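Local coordinates for putative ATP-grasp superfamily protein (Archaeoglobus fulgidus, PDB 3DF7), which is of unknown function but, as a putative member of the ATP-grasp superfamily, probably binds ATP and metal ions, at residues D133-I138 with I149-E154. Numbering follows the deposited sequence.
Sequences DCKFII and IGFSDE
Ile138 and Gly150 form a single antiparallel, hydrogen-bonded bridge, by which the returning chain pairs with strand 136-140, an outermost strand of the small antiparallel sheet in the ATP-grasp domain. Ile138 N donates to Gly150 O at 2.8 Å, nearly straight at 172° about the hydrogen; Gly150 N returns a longer bond of 3.2 Å to Ile138 O. Beyond this pair a water takes over, donating to Phe136 O and accepting from Ser152 N at 2.7 Å, which keeps the two backbones linked as they part. The side chain of Ile138 closes on Ser152: chi1 61° sets CG1 between the backbone N and the carbonyl carbon, 3.3 Å from Gly150 O, and chi2 167° carries CD1 on to Ser152 CB at 3.4 Å, tighter than usual van der Waals contact. An alanine at Ile138 would probably leave a gap over Ser152 CB where CG1 and CD1 had packed. Ile137 CG2 meets Phe151 CE1 at 3.6 Å, and Ile137 CD1 meets Ile149 CG2; the Phe151 ring also packs edge-to-face with Phe193. Strand 159-163 borders the other side of the strand, through the backbone bond of Ile137 with Gln162. Ser152 OG, anti to its own N, donates to a lone pair of Glu154 O at 2.7 Å.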
loop_
_atom_site.group_PDB
_atom_site.type_symbol
_atom_site.label_atom_id
_atom_site.label_comp_id
_atom_site.label_asym_id
_atom_site.label_seq_id
_atom_site.Cartn_x
_atom_site.Cartn_y
_atom_site.Cartn_z
ATOM N N ASP A 133 -22.338 13.982 13.801
ATOM C CA ASP A 133 -23.421 13.558 14.678
ATOM C C ASP A 133 -23.447 12.041 14.785
ATOM O O ASP A 133 -23.806 11.491 15.822
ATOM C CB ASP A 133 -24.773 14.056 14.160
ATOM C CG ASP A 133 -24.945 15.550 14.330
ATOM O OD1 ASP A 133 -24.592 16.059 15.415
ATOM O OD2 ASP A 133 -25.436 16.211 13.389
ATOM N N CYS A 134 -23.061 11.370 13.706
ATOM C CA CYS A 134 -23.032 9.911 13.684
ATOM C C CYS A 134 -21.771 9.415 14.383
ATOM O O CYS A 134 -20.832 10.179 14.589
ATOM C CB CYS A 134 -23.036 9.405 12.239
ATOM S SG CYS A 134 -21.623 9.972 11.243
ATOM N N LYS A 135 -21.759 8.138 14.754
ATOM C CA LYS A 135 -20.587 7.558 15.396
ATOM C C LYS A 135 -19.416 7.771 14.446
ATOM O O LYS A 135 -19.486 7.404 13.268
ATOM C CB LYS A 135 -20.796 6.063 15.632
ATOM C CG LYS A 135 -19.572 5.342 16.171
ATOM C CD LYS A 135 -19.828 3.854 16.256
ATOM C CE LYS A 135 -18.613 3.105 16.766
ATOM N NZ LYS A 135 -18.889 1.648 16.914
ATOM N N PHE A 136 -18.342 8.367 14.954
ATOM C CA PHE A 136 -17.180 8.643 14.122
ATOM C C PHE A 136 -15.868 8.458 14.868
ATOM O O PHE A 136 -15.838 8.375 16.094
ATOM C CB PHE A 136 -17.261 10.081 13.587
ATOM C CG PHE A 136 -16.961 11.136 14.623
ATOM C CD1 PHE A 136 -15.664 11.625 14.785
ATOM C CD2 PHE A 136 -17.969 11.623 15.454
ATOM C CE1 PHE A 136 -15.373 12.584 15.758
ATOM C CE2 PHE A 136 -17.692 12.581 16.431
ATOM C CZ PHE A 136 -16.393 13.063 16.586
ATOM N N ILE A 137 -14.785 8.375 14.109
ATOM C CA ILE A 137 -13.456 8.250 14.685
ATOM C C ILE A 137 -12.657 9.361 14.033
ATOM O O ILE A 137 -13.066 9.895 13.002
ATOM C CB ILE A 137 -12.794 6.892 14.350
ATOM C CG1 ILE A 137 -12.810 6.655 12.837
ATOM C CG2 ILE A 137 -13.511 5.766 15.079
ATOM C CD1 ILE A 137 -12.127 5.368 12.419
ATOM N N ILE A 138 -11.538 9.734 14.635
ATOM C CA ILE A 138 -10.717 10.771 14.038
ATOM C C ILE A 138 -9.458 10.129 13.484
ATOM O O ILE A 138 -9.044 9.063 13.936
ATOM C CB ILE A 138 -10.319 11.863 15.054
ATOM C CG1 ILE A 138 -9.502 11.255 16.198
ATOM C CG2 ILE A 138 -11.563 12.564 15.569
ATOM C CD1 ILE A 138 -8.806 12.291 17.057
ATOM N N ILE A 149 -5.421 7.139 14.965
ATOM C CA ILE A 149 -6.836 6.889 14.720
ATOM C C ILE A 149 -7.530 6.390 15.982
ATOM O O ILE A 149 -6.974 5.588 16.732
ATOM C CB ILE A 149 -7.035 5.835 13.612
ATOM C CG1 ILE A 149 -6.362 6.301 12.319
ATOM C CG2 ILE A 149 -8.517 5.604 13.375
ATOM C CD1 ILE A 149 -6.441 5.292 11.186
ATOM N N GLY A 150 -8.749 6.865 16.210
ATOM C CA GLY A 150 -9.490 6.443 17.383
ATOM C C GLY A 150 -10.660 7.350 17.700
ATOM O O GLY A 150 -10.918 8.325 16.991
ATOM N N PHE A 151 -11.376 7.024 18.768
ATOM C CA PHE A 151 -12.516 7.823 19.191
ATOM C C PHE A 151 -12.022 9.101 19.851
ATOM O O PHE A 151 -10.994 9.109 20.531
ATOM C CB PHE A 151 -13.385 7.038 20.179
ATOM C CG PHE A 151 -14.045 5.831 19.580
ATOM C CD1 PHE A 151 -14.888 5.957 18.482
ATOM C CD2 PHE A 151 -13.830 4.567 20.121
ATOM C CE1 PHE A 151 -15.507 4.840 17.928
ATOM C CE2 PHE A 151 -14.443 3.444 19.576
ATOM C CZ PHE A 151 -15.286 3.581 18.475
ATOM N N SER A 152 -12.760 10.184 19.642
ATOM C CA SER A 152 -12.414 11.473 20.218
ATOM C C SER A 152 -13.630 12.382 20.140
ATOM O O SER A 152 -14.336 12.394 19.135
ATOM C CB SER A 152 -11.247 12.100 19.455
ATOM O OG SER A 152 -10.896 13.361 19.998
ATOM N N ASP A 153 -13.883 13.133 21.204
ATOM C CA ASP A 153 -15.026 14.032 21.210
ATOM C C ASP A 153 -14.774 15.211 20.283
ATOM O O ASP A 153 -15.699 15.724 19.659
ATOM C CB ASP A 153 -15.302 14.528 22.628
ATOM C CG ASP A 153 -15.618 13.398 23.584
ATOM O OD1 ASP A 153 -14.728 12.555 23.825
ATOM O OD2 ASP A 153 -16.757 13.345 24.088
ATOM N N GLU A 154 -13.517 15.632 20.184
ATOM C CA GLU A 154 -13.166 16.758 19.323
ATOM C C GLU A 154 -12.242 16.341 18.185
ATOM O O GLU A 154 -11.627 15.276 18.222
ATOM C CB GLU A 154 -12.489 17.858 20.143
ATOM C CG GLU A 154 -13.366 18.457 21.233
ATOM C CD GLU A 154 -14.647 19.064 20.687
ATOM O OE1 GLU A 154 -14.568 19.911 19.773
ATOM O OE2 GLU A 154 -15.736 18.696 21.174
HETATM O O HOH W 1 -14.961 9.875 18.034
#